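Teichoic acid biosynthesis protein F (Staphylococcus epidermidis, PDB 3L7I) is a teichoic acid biosynthesis protein whose modelled part shows the two Rossmann-like domains of a GT-B glycosyltransferase-type fold. Local coordinates at residues 355-360 with 371-376; 375-380 with 398-403; 447-452 with 645-650; 441-446 with 495-500. One frame throughout, in Å; residues are numbered along the deposited sequence.

Contact 1: residues 355-360 with 371-376; sequences IVFESF and YIYEYM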
# COMPACT_ATOMS: atom_id res chain seq x y z
N ILE A 355 -10.04 -19.13 32.57
CA ILE A 355 -9.35 -20.36 32.18
C ILE A 355 -9.97 -20.98 30.90
O ILE A 355 -11.20 -21.11 30.81
CB ILE A 355 -9.41 -21.36 33.34
CG1 ILE A 355 -9.01 -20.67 34.64
CG2 ILE A 355 -8.54 -22.61 33.09
CD1 ILE A 355 -9.45 -21.43 35.87
N VAL A 356 -9.15 -21.35 29.92
CA VAL A 356 -9.65 -22.08 28.73
C VAL A 356 -9.34 -23.56 28.76
O VAL A 356 -8.25 -23.96 29.16
CB VAL A 356 -9.06 -21.57 27.39
CG1 VAL A 356 -10.15 -21.23 26.40
CG2 VAL A 356 -8.07 -20.43 27.58
N PHE A 357 -10.28 -24.36 28.27
CA PHE A 357 -10.11 -25.81 28.15
C PHE A 357 -10.36 -26.25 26.73
O PHE A 357 -11.21 -25.70 26.04
CB PHE A 357 -11.10 -26.54 29.06
CG PHE A 357 -10.87 -26.30 30.50
CD1 PHE A 357 -10.39 -27.30 31.32
CD2 PHE A 357 -11.11 -25.05 31.04
CE1 PHE A 357 -10.17 -27.06 32.67
CE2 PHE A 357 -10.88 -24.81 32.38
CZ PHE A 357 -10.41 -25.81 33.20
N GLU A 358 -9.61 -27.24 26.28
CA GLU A 358 -9.87 -27.82 24.98
C GLU A 358 -9.30 -29.20 24.99
O GLU A 358 -8.16 -29.39 25.37
CB GLU A 358 -9.21 -26.97 23.92
CG GLU A 358 -9.62 -27.24 22.50
CD GLU A 358 -8.70 -26.50 21.51
OE1 GLU A 358 -9.20 -25.85 20.54
OE2 GLU A 358 -7.45 -26.54 21.73
N SER A 359 -10.09 -30.18 24.62
CA SER A 359 -9.52 -31.50 24.42
C SER A 359 -9.59 -31.93 22.97
O SER A 359 -10.51 -31.58 22.24
CB SER A 359 -10.15 -32.56 25.31
OG SER A 359 -11.52 -32.68 25.08
N PHE A 360 -8.55 -32.66 22.57
CA PHE A 360 -8.32 -33.06 21.19
C PHE A 360 -8.60 -31.99 20.12
O PHE A 360 -9.29 -32.24 19.14
CB PHE A 360 -9.05 -34.36 20.94
CG PHE A 360 -8.63 -35.42 21.89
CD1 PHE A 360 -7.32 -35.89 21.88
CD2 PHE A 360 -9.53 -35.93 22.83
CE1 PHE A 360 -6.91 -36.87 22.75
CE2 PHE A 360 -9.14 -36.93 23.72
CZ PHE A 360 -7.83 -37.40 23.68
N TYR A 371 -11.99 -33.61 33.29
CA TYR A 371 -11.91 -33.87 34.72
C TYR A 371 -11.26 -32.74 35.52
O TYR A 371 -11.67 -32.47 36.66
CB TYR A 371 -11.24 -35.22 35.00
CG TYR A 371 -12.10 -36.37 34.55
CD1 TYR A 371 -12.09 -36.79 33.23
CD2 TYR A 371 -12.96 -37.01 35.44
CE1 TYR A 371 -12.90 -37.83 32.81
CE2 TYR A 371 -13.76 -38.05 35.03
CZ TYR A 371 -13.73 -38.45 33.71
OH TYR A 371 -14.53 -39.49 33.30
N ILE A 372 -10.26 -32.08 34.94
CA ILE A 372 -9.68 -30.92 35.60
C ILE A 372 -10.81 -29.92 35.80
O ILE A 372 -10.96 -29.37 36.89
CB ILE A 372 -8.49 -30.32 34.79
CG1 ILE A 372 -7.31 -31.30 34.77
CG2 ILE A 372 -8.04 -28.97 35.36
CD1 ILE A 372 -6.15 -30.88 33.85
N TYR A 373 -11.62 -29.74 34.76
CA TYR A 373 -12.75 -28.81 34.79
C TYR A 373 -13.84 -29.19 35.78
O TYR A 373 -14.30 -28.35 36.55
CB TYR A 373 -13.36 -28.64 33.40
CG TYR A 373 -14.68 -27.90 33.39
CD1 TYR A 373 -14.73 -26.54 33.67
CD2 TYR A 373 -15.87 -28.55 33.08
CE1 TYR A 373 -15.94 -25.85 33.66
CE2 TYR A 373 -17.08 -27.87 33.06
CZ TYR A 373 -17.10 -26.52 33.35
OH TYR A 373 -18.30 -25.84 33.32
N GLU A 374 -14.25 -30.45 35.77
CA GLU A 374 -15.30 -30.85 36.70
C GLU A 374 -14.86 -30.70 38.17
O GLU A 374 -15.68 -30.43 39.06
CB GLU A 374 -15.82 -32.26 36.37
CG GLU A 374 -16.36 -32.33 34.95
CD GLU A 374 -17.20 -33.57 34.66
OE1 GLU A 374 -17.12 -34.53 35.47
OE2 GLU A 374 -17.92 -33.58 33.63
N TYR A 375 -13.56 -30.86 38.42
CA TYR A 375 -13.07 -30.71 39.77
C TYR A 375 -13.12 -29.26 40.14
O TYR A 375 -13.52 -28.91 41.24
CB TYR A 375 -11.64 -31.22 39.91
CG TYR A 375 -11.00 -30.81 41.22
CD1 TYR A 375 -11.08 -31.63 42.35
CD2 TYR A 375 -10.35 -29.59 41.34
CE1 TYR A 375 -10.51 -31.25 43.55
CE2 TYR A 375 -9.77 -29.20 42.53
CZ TYR A 375 -9.86 -30.03 43.63
OH TYR A 375 -9.28 -29.63 44.80
N MET A 376 -12.70 -28.39 39.23
CA MET A 376 -12.70 -26.96 39.54
C MET A 376 -14.10 -26.38 39.69
O MET A 376 -14.32 -25.50 40.51
CB MET A 376 -11.87 -26.19 38.52
CG MET A 376 -10.40 -26.46 38.69
SD MET A 376 -9.40 -25.38 37.68
CE MET A 376 -9.44 -23.84 38.61
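Phe357 and Tyr373 lead a buried, wholly apolar contact between strand 354-358, an inner strand of the seven-stranded parallel sheet, and helix 367-379, which packs on one face of that sheet. The helix runs back against the strand, their short axes 9.9 Å apart at closest approach and at 141° to each other. Tyr373 meets Phe357 in two ways. Its CB sits over the face of the Phe357 ring, 4.1 Å from the centroid, as a CH-pi contact. Its own ring then presents an edge to that same ring in a T-shaped pair, with centroids 5.6 Å apart and planes at 67°. CG of Tyr373 lies anti to the backbone N (chi1 169°), and this swings the phenol off to the side of Phe357 while CB remains above it. The hydroxyl travels on, away from the strand, to the backbone of Pro398 and Ala401, so a polar end is satisfied beyond the apolar layer. Ile372 CG2 approaches Phe357 near the plane of its ring, 3.9 Å from CE1. One turn further along the helix, Met376 bends at its last torsion and meets Ile355 tip to tip, CE to CD1 at 3.6 Å. Helix 706-721, from the C-terminal end of the chain, adds Ile714 against Ile355 and Ile710 against Ile372. Strand, helix and the neighbouring strand 384-389 form a beta-alpha-beta unit, and a final helix returning to pack on the first Rossmann-like domain is a familiar feature of the GT-B fold.

Contact 2: residues 375-380 with 398-403; sequences YMQKYY and PGSAEK
The flat amide of Gln377 is gripped by Ser400 in two different ways, one within its plane and one above it. At the rim, NE2 donates to Ser400 OG over 3.1 Å, with the hydroxyl oxygen close to the amide plane. At the other end OE1 accepts the backbone N-H of Ser400 at 2.9 Å; the donor stands 48° out of the carbonyl plane and therefore misses the lone-pair direction, although the N-H itself points fairly straight at the oxygen (154°). A bend in the Gln377 chain at chi2 (-65°) turns the amide so that both ends meet one residue. Two bonds to the same serine fix the rotation of the amide about its last torsion. This pairing ties the last turn of helix 367-379 to the loop leading into strand 402-405, the outermost strand on that side of the Rossmann-like sheet. Gly399 passes beside the amide, its CA 3.3 Å from Gln377 OE1, with phi positive. The site lies at the surface, yet Tyr385 of strand 384-389 packs against the side chains of both Gln377 and Ser400.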
# COMPACT_ATOMS: atom_id res chain seq x y z
N TYR A 375 -13.56 -30.86 38.42
CA TYR A 375 -13.07 -30.71 39.77
C TYR A 375 -13.12 -29.26 40.14
O TYR A 375 -13.52 -28.91 41.24
CB TYR A 375 -11.64 -31.22 39.91
CG TYR A 375 -11.00 -30.81 41.22
CD1 TYR A 375 -11.08 -31.63 42.35
CD2 TYR A 375 -10.35 -29.59 41.34
CE1 TYR A 375 -10.51 -31.25 43.55
CE2 TYR A 375 -9.77 -29.20 42.53
CZ TYR A 375 -9.86 -30.03 43.63
OH TYR A 375 -9.28 -29.63 44.80
N MET A 376 -12.70 -28.39 39.23
CA MET A 376 -12.70 -26.96 39.54
C MET A 376 -14.10 -26.38 39.69
O MET A 376 -14.32 -25.50 40.51
CB MET A 376 -11.87 -26.19 38.52
CG MET A 376 -10.40 -26.46 38.69
SD MET A 376 -9.40 -25.38 37.68
CE MET A 376 -9.44 -23.84 38.61
N GLN A 377 -15.05 -26.87 38.90
CA GLN A 377 -16.44 -26.48 39.07
C GLN A 377 -16.92 -26.69 40.51
O GLN A 377 -17.61 -25.83 41.08
CB GLN A 377 -17.30 -27.30 38.11
CG GLN A 377 -17.33 -26.74 36.72
CD GLN A 377 -17.99 -25.38 36.67
OE1 GLN A 377 -19.21 -25.27 36.83
NE2 GLN A 377 -17.19 -24.33 36.46
N LYS A 378 -16.58 -27.82 41.11
CA LYS A 378 -17.01 -28.13 42.46
C LYS A 378 -16.38 -27.20 43.51
O LYS A 378 -17.07 -26.69 44.40
CB LYS A 378 -16.71 -29.60 42.78
CG LYS A 378 -17.29 -30.12 44.09
CD LYS A 378 -17.03 -31.62 44.23
CE LYS A 378 -17.42 -32.17 45.60
NZ LYS A 378 -17.16 -33.63 45.70
N TYR A 379 -15.08 -26.94 43.39
CA TYR A 379 -14.32 -26.26 44.45
C TYR A 379 -13.97 -24.80 44.17
O TYR A 379 -13.52 -24.09 45.06
CB TYR A 379 -13.05 -27.03 44.77
CG TYR A 379 -13.33 -28.39 45.35
CD1 TYR A 379 -13.22 -28.62 46.71
CD2 TYR A 379 -13.74 -29.44 44.54
CE1 TYR A 379 -13.49 -29.85 47.25
CE2 TYR A 379 -14.02 -30.68 45.07
CZ TYR A 379 -13.90 -30.88 46.43
OH TYR A 379 -14.17 -32.11 46.96
N TYR A 380 -14.16 -24.37 42.92
CA TYR A 380 -13.81 -23.00 42.53
C TYR A 380 -14.80 -22.45 41.51
O TYR A 380 -14.41 -22.05 40.41
CB TYR A 380 -12.39 -22.94 41.97
CG TYR A 380 -11.35 -23.49 42.90
CD1 TYR A 380 -11.09 -22.88 44.11
CD2 TYR A 380 -10.64 -24.63 42.56
CE1 TYR A 380 -10.14 -23.39 44.97
CE2 TYR A 380 -9.69 -25.15 43.41
CZ TYR A 380 -9.45 -24.52 44.61
OH TYR A 380 -8.50 -25.04 45.46
N PRO A 398 -21.37 -29.42 31.12
CA PRO A 398 -22.07 -29.13 32.38
C PRO A 398 -21.42 -27.93 33.05
O PRO A 398 -20.26 -27.64 32.76
CB PRO A 398 -21.83 -30.39 33.22
CG PRO A 398 -20.95 -31.31 32.41
CD PRO A 398 -20.35 -30.47 31.30
N GLY A 399 -22.15 -27.24 33.93
CA GLY A 399 -21.55 -26.22 34.76
C GLY A 399 -21.59 -24.81 34.20
O GLY A 399 -22.38 -24.51 33.30
N SER A 400 -20.72 -23.94 34.72
CA SER A 400 -20.84 -22.50 34.48
C SER A 400 -20.08 -22.01 33.26
O SER A 400 -20.04 -20.81 33.00
CB SER A 400 -20.35 -21.73 35.70
OG SER A 400 -18.95 -21.90 35.88
N ALA A 401 -19.47 -22.91 32.51
CA ALA A 401 -18.60 -22.50 31.41
C ALA A 401 -19.40 -21.94 30.24
O ALA A 401 -20.54 -22.35 30.01
CB ALA A 401 -17.75 -23.68 30.94
N GLU A 402 -18.79 -20.98 29.53
CA GLU A 402 -19.33 -20.55 28.25
C GLU A 402 -18.49 -21.22 27.19
O GLU A 402 -17.31 -21.49 27.42
CB GLU A 402 -19.29 -19.04 28.10
CG GLU A 402 -18.10 -18.38 28.73
CD GLU A 402 -17.81 -16.98 28.16
OE1 GLU A 402 -18.20 -15.97 28.81
OE2 GLU A 402 -17.18 -16.90 27.06
N LYS A 403 -19.10 -21.52 26.05
CA LYS A 403 -18.33 -22.15 24.97
C LYS A 403 -18.09 -21.28 23.73
O LYS A 403 -18.98 -20.55 23.30
CB LYS A 403 -18.89 -23.54 24.60
CG LYS A 403 -20.35 -23.84 24.94
CD LYS A 403 -20.55 -25.34 24.91
CE LYS A 403 -22.00 -25.74 24.97
NZ LYS A 403 -22.74 -25.32 23.76

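Contact 3: residues 447-452 with 645-650; sequences PLKRLA and DKYDKG
At the centre of an inverse gamma turn, Tyr647 reaches toward Lys449 between two irregular loops whose backbones stay well apart, the CA atoms of the pair being 11.7 Å from each other. The loop of Lys449 follows strand 438-441 of the seven-stranded sheet and that of Tyr647 follows strand 637-640 of the six-stranded sheet, so this surface contact spans the two Rossmann-like domains of the GT-B fold. Only the ends of two long side chains bridge the gap. Lys449 runs nearly straight through its middle torsions and then bends at chi4 (-90°), which turns the ammonium group to the hydroxyl, the two side chains crossing at about a right angle. NZ donates to Tyr647 OH. The Tyr647 ring stacks on that of Tyr623, while Phe654 packs against the Lys449 side chain. A sulfate ion, probably from the crystallisation liquor, has its nearest atom about 3 Å from the side chain of Lys449, which is consistent with an anion-accepting corner between the domains. The ammonium nitrogen approaches in the plane of the ring, at its edge, with NZ 2.7 Å from Tyr647 OH and 3.7 Å from Tyr647 CE2.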
# COMPACT_ATOMS: atom_id res chain seq x y z
N PRO A 447 3.24 -43.26 26.03
CA PRO A 447 3.55 -43.58 24.63
C PRO A 447 3.97 -45.03 24.50
O PRO A 447 4.66 -45.55 25.37
CB PRO A 447 4.72 -42.65 24.30
CG PRO A 447 4.77 -41.67 25.40
CD PRO A 447 4.26 -42.38 26.61
N LEU A 448 3.53 -45.67 23.42
CA LEU A 448 4.04 -46.96 23.02
C LEU A 448 4.79 -46.74 21.71
O LEU A 448 5.86 -47.30 21.50
CB LEU A 448 2.90 -47.95 22.81
CG LEU A 448 3.24 -49.20 22.02
CD1 LEU A 448 3.80 -50.24 22.95
CD2 LEU A 448 2.02 -49.72 21.28
N LYS A 449 4.24 -45.91 20.85
CA LYS A 449 4.88 -45.59 19.58
C LYS A 449 5.79 -44.35 19.71
O LYS A 449 5.46 -43.39 20.42
CB LYS A 449 3.83 -45.37 18.48
CG LYS A 449 3.00 -46.62 18.10
CD LYS A 449 1.61 -46.25 17.53
CE LYS A 449 0.82 -47.47 16.99
NZ LYS A 449 1.08 -47.76 15.51
N ARG A 450 6.92 -44.36 19.02
CA ARG A 450 7.83 -43.21 19.02
C ARG A 450 7.18 -41.98 18.40
O ARG A 450 6.52 -42.07 17.37
CB ARG A 450 9.11 -43.54 18.25
CG ARG A 450 9.88 -44.73 18.77
CD ARG A 450 11.16 -44.96 17.98
NE ARG A 450 12.26 -44.09 18.44
CZ ARG A 450 13.12 -44.41 19.40
NH1 ARG A 450 13.03 -45.59 20.03
NH2 ARG A 450 14.07 -43.55 19.74
N LEU A 451 7.37 -40.82 19.04
CA LEU A 451 6.78 -39.56 18.56
C LEU A 451 7.71 -38.35 18.66
O LEU A 451 8.65 -38.34 19.46
CB LEU A 451 5.48 -39.22 19.32
CG LEU A 451 5.37 -39.44 20.83
CD1 LEU A 451 6.72 -39.50 21.51
CD2 LEU A 451 4.53 -38.35 21.42
N ALA A 452 7.42 -37.32 17.88
CA ALA A 452 8.13 -36.05 17.96
C ALA A 452 9.63 -36.20 17.65
O ALA A 452 9.99 -36.67 16.57
CB ALA A 452 7.90 -35.41 19.32
N ASP A 645 3.47 -59.33 11.87
CA ASP A 645 4.65 -59.53 11.01
C ASP A 645 4.89 -58.30 10.16
O ASP A 645 6.02 -57.83 10.03
CB ASP A 645 4.48 -60.75 10.13
CG ASP A 645 3.86 -61.91 10.87
OD1 ASP A 645 4.55 -62.94 11.04
OD2 ASP A 645 2.68 -61.77 11.30
N LYS A 646 3.83 -57.78 9.56
CA LYS A 646 3.93 -56.54 8.82
C LYS A 646 4.68 -55.51 9.66
O LYS A 646 5.62 -54.89 9.18
CB LYS A 646 2.54 -56.02 8.44
CG LYS A 646 1.79 -56.90 7.44
CD LYS A 646 0.42 -56.33 7.07
CE LYS A 646 0.54 -55.20 6.03
NZ LYS A 646 -0.77 -54.51 5.83
N TYR A 647 4.26 -55.35 10.91
CA TYR A 647 4.84 -54.34 11.82
C TYR A 647 6.32 -54.52 12.16
O TYR A 647 6.69 -54.54 13.34
CB TYR A 647 4.03 -54.26 13.12
CG TYR A 647 3.12 -53.06 13.25
CD1 TYR A 647 2.05 -52.87 12.38
CD2 TYR A 647 3.30 -52.14 14.28
CE1 TYR A 647 1.19 -51.77 12.53
CE2 TYR A 647 2.45 -51.04 14.44
CZ TYR A 647 1.40 -50.86 13.56
OH TYR A 647 0.56 -49.77 13.71
N ASP A 648 7.16 -54.65 11.14
CA ASP A 648 8.61 -54.40 11.25
C ASP A 648 9.50 -55.50 11.81
O ASP A 648 10.62 -55.22 12.26
CB ASP A 648 8.87 -53.10 12.01
CG ASP A 648 8.63 -51.88 11.17
OD1 ASP A 648 9.17 -51.83 10.04
OD2 ASP A 648 7.91 -50.96 11.63
N LYS A 649 9.04 -56.75 11.78
CA LYS A 649 9.86 -57.88 12.22
C LYS A 649 10.24 -57.76 13.70
O LYS A 649 9.56 -58.32 14.57
CB LYS A 649 11.10 -58.02 11.32
CG LYS A 649 10.85 -57.64 9.86
CD LYS A 649 11.66 -58.48 8.88
CE LYS A 649 11.16 -58.26 7.46
NZ LYS A 649 11.34 -59.47 6.61
N GLY A 650 11.32 -57.03 13.99
CA GLY A 650 11.73 -56.79 15.37
C GLY A 650 11.55 -55.35 15.81
O GLY A 650 12.31 -54.84 16.64

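Contact 4: residues 441-446 with 495-500; sequences QTWHGT and SAFWMD
Where the backbone leaves helical geometry just after helix 487-496, Phe497 meets Trp443, a loop residue with a positive phi of 46°, across 10.9 Å between their CA atoms. Both loops belong to the first Rossmann-like domain. Segment 441-446 leaves the end of strand 438-441, and helix 487-496 connects strands 481-484 and 504-506 in a beta-alpha-beta unit of the same parallel sheet. The side chains close the distance with a T-shaped pair. Phe497 turns its edge toward the face of the indole, its centroid 5.2 Å from that of the six-membered ring and the planes at 68°. His444 CE1 lies over the opposite face of Trp443, offset toward the rim, so each face of the indole has a partner. The tryptophan CG stands anti to its own backbone N (chi1 -160°), which carries the ring out from the loop toward Phe497. Phe497 is buried further by Phe493, Trp479 and Leu451. Gln441 holds the backbone of Trp443: its OE1 receives the backbone N-H of Trp443 at 2.8 Å, in the carbonyl plane and on a lone pair, while its NE2 is bound to Ala425 O. A single carbon leads the approach from the phenyl side, Phe497 CZ, which sits 3.8 Å from Trp443 CE2 and 4.0 Å from Trp443 CZ2.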
# COMPACT_ATOMS: atom_id res chain seq x y z
N GLN A 441 -0.13 -28.61 29.87
CA GLN A 441 -0.26 -29.68 28.89
C GLN A 441 -0.43 -31.02 29.59
O GLN A 441 0.41 -31.42 30.41
CB GLN A 441 0.98 -29.76 28.00
CG GLN A 441 0.93 -30.84 26.94
CD GLN A 441 -0.31 -30.75 26.04
OE1 GLN A 441 -1.14 -31.64 26.05
NE2 GLN A 441 -0.43 -29.67 25.27
N THR A 442 -1.51 -31.72 29.28
CA THR A 442 -1.78 -32.94 30.00
C THR A 442 -1.29 -34.08 29.18
O THR A 442 -1.04 -35.17 29.69
CB THR A 442 -3.27 -33.10 30.19
OG1 THR A 442 -3.87 -33.31 28.91
CG2 THR A 442 -3.84 -31.83 30.79
N TRP A 443 -1.11 -33.79 27.89
CA TRP A 443 -0.98 -34.81 26.83
C TRP A 443 -2.07 -35.89 27.00
O TRP A 443 -2.99 -35.72 27.79
CB TRP A 443 0.43 -35.41 26.76
CG TRP A 443 0.73 -36.07 25.44
CD1 TRP A 443 1.01 -37.38 25.22
CD2 TRP A 443 0.74 -35.44 24.15
NE1 TRP A 443 1.20 -37.61 23.88
CE2 TRP A 443 1.04 -36.44 23.20
CE3 TRP A 443 0.52 -34.13 23.71
CZ2 TRP A 443 1.12 -36.17 21.85
CZ3 TRP A 443 0.61 -33.86 22.35
CH2 TRP A 443 0.92 -34.88 21.44
N HIS A 444 -1.99 -36.98 26.26
CA HIS A 444 -3.09 -37.92 26.27
C HIS A 444 -2.61 -39.37 26.25
O HIS A 444 -3.11 -40.18 25.47
CB HIS A 444 -3.97 -37.68 25.05
CG HIS A 444 -3.20 -37.58 23.78
ND1 HIS A 444 -2.92 -36.38 23.17
CD2 HIS A 444 -2.56 -38.53 23.06
CE1 HIS A 444 -2.19 -36.59 22.09
NE2 HIS A 444 -1.95 -37.88 22.01
N GLY A 445 -1.63 -39.71 27.07
CA GLY A 445 -1.32 -41.12 27.22
C GLY A 445 0.12 -41.57 27.18
O GLY A 445 0.95 -40.97 26.50
N THR A 446 0.40 -42.64 27.92
CA THR A 446 1.72 -43.23 27.95
C THR A 446 2.08 -43.70 26.55
O THR A 446 1.32 -44.45 25.94
CB THR A 446 1.78 -44.46 28.88
OG1 THR A 446 1.62 -44.06 30.25
CG2 THR A 446 3.11 -45.17 28.73
N SER A 495 13.13 -36.44 26.32
CA SER A 495 13.77 -36.55 25.02
C SER A 495 12.86 -36.20 23.83
O SER A 495 13.23 -35.42 22.95
CB SER A 495 14.30 -37.99 24.84
OG SER A 495 14.47 -38.35 23.47
N ALA A 496 11.66 -36.79 23.82
CA ALA A 496 10.75 -36.73 22.67
C ALA A 496 10.09 -35.37 22.49
O ALA A 496 9.66 -35.01 21.39
CB ALA A 496 9.69 -37.81 22.78
N PHE A 497 10.01 -34.61 23.58
CA PHE A 497 9.36 -33.31 23.56
C PHE A 497 10.29 -32.16 23.90
O PHE A 497 9.83 -31.04 24.09
CB PHE A 497 8.19 -33.29 24.55
CG PHE A 497 7.00 -34.09 24.11
CD1 PHE A 497 6.16 -34.68 25.06
CD2 PHE A 497 6.70 -34.23 22.76
CE1 PHE A 497 5.04 -35.42 24.66
CE2 PHE A 497 5.60 -34.96 22.35
CZ PHE A 497 4.76 -35.55 23.29
N TRP A 498 11.59 -32.43 23.98
CA TRP A 498 12.55 -31.40 24.37
C TRP A 498 12.07 -30.73 25.66
O TRP A 498 11.85 -29.51 25.68
CB TRP A 498 12.66 -30.31 23.27
CG TRP A 498 12.93 -30.77 21.84
CD1 TRP A 498 14.15 -30.96 21.24
CD2 TRP A 498 11.95 -31.05 20.83
NE1 TRP A 498 13.99 -31.37 19.95
CE2 TRP A 498 12.66 -31.42 19.66
CE3 TRP A 498 10.55 -31.04 20.80
CZ2 TRP A 498 12.01 -31.78 18.48
CZ3 TRP A 498 9.90 -31.39 19.61
CH2 TRP A 498 10.64 -31.75 18.47
N MET A 499 11.87 -31.49 26.72
CA MET A 499 11.34 -30.92 27.96
C MET A 499 12.35 -30.96 29.10
O MET A 499 13.23 -31.81 29.12
CB MET A 499 10.07 -31.67 28.40
CG MET A 499 8.86 -31.41 27.54
SD MET A 499 8.04 -29.88 28.02
CE MET A 499 8.35 -29.95 29.77
N ASP A 500 12.24 -30.03 30.05
CA ASP A 500 13.03 -30.12 31.26
C ASP A 500 12.25 -30.97 32.25
O ASP A 500 11.03 -30.91 32.25
CB ASP A 500 13.26 -28.73 31.87
CG ASP A 500 13.87 -27.74 30.89
OD1 ASP A 500 14.88 -28.08 30.24
OD2 ASP A 500 13.32 -26.62 30.79

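In the fold
Following the chain from its N terminus, contact 1 closes a short loop between an inner strand and the next helix. Contact 2 opens on that same helix, sharing Tyr375 and Met376, and closes just before the outermost strand 402-405. Phe360 on His444 and Ile372 on Thr442 join contact 1 to contact 4. The later pair cross. Contact 4 opens at 441-446, contact 3 opens directly after it at 447-452, contact 4 closes at 495-500, and contact 3 closes only at 645-650, in the second domain. Leu451 packs on Phe497 where they meet. Contacts 1, 2 and 4 thus bind parts of the first Rossmann-like domain, and contact 3 links it to the second.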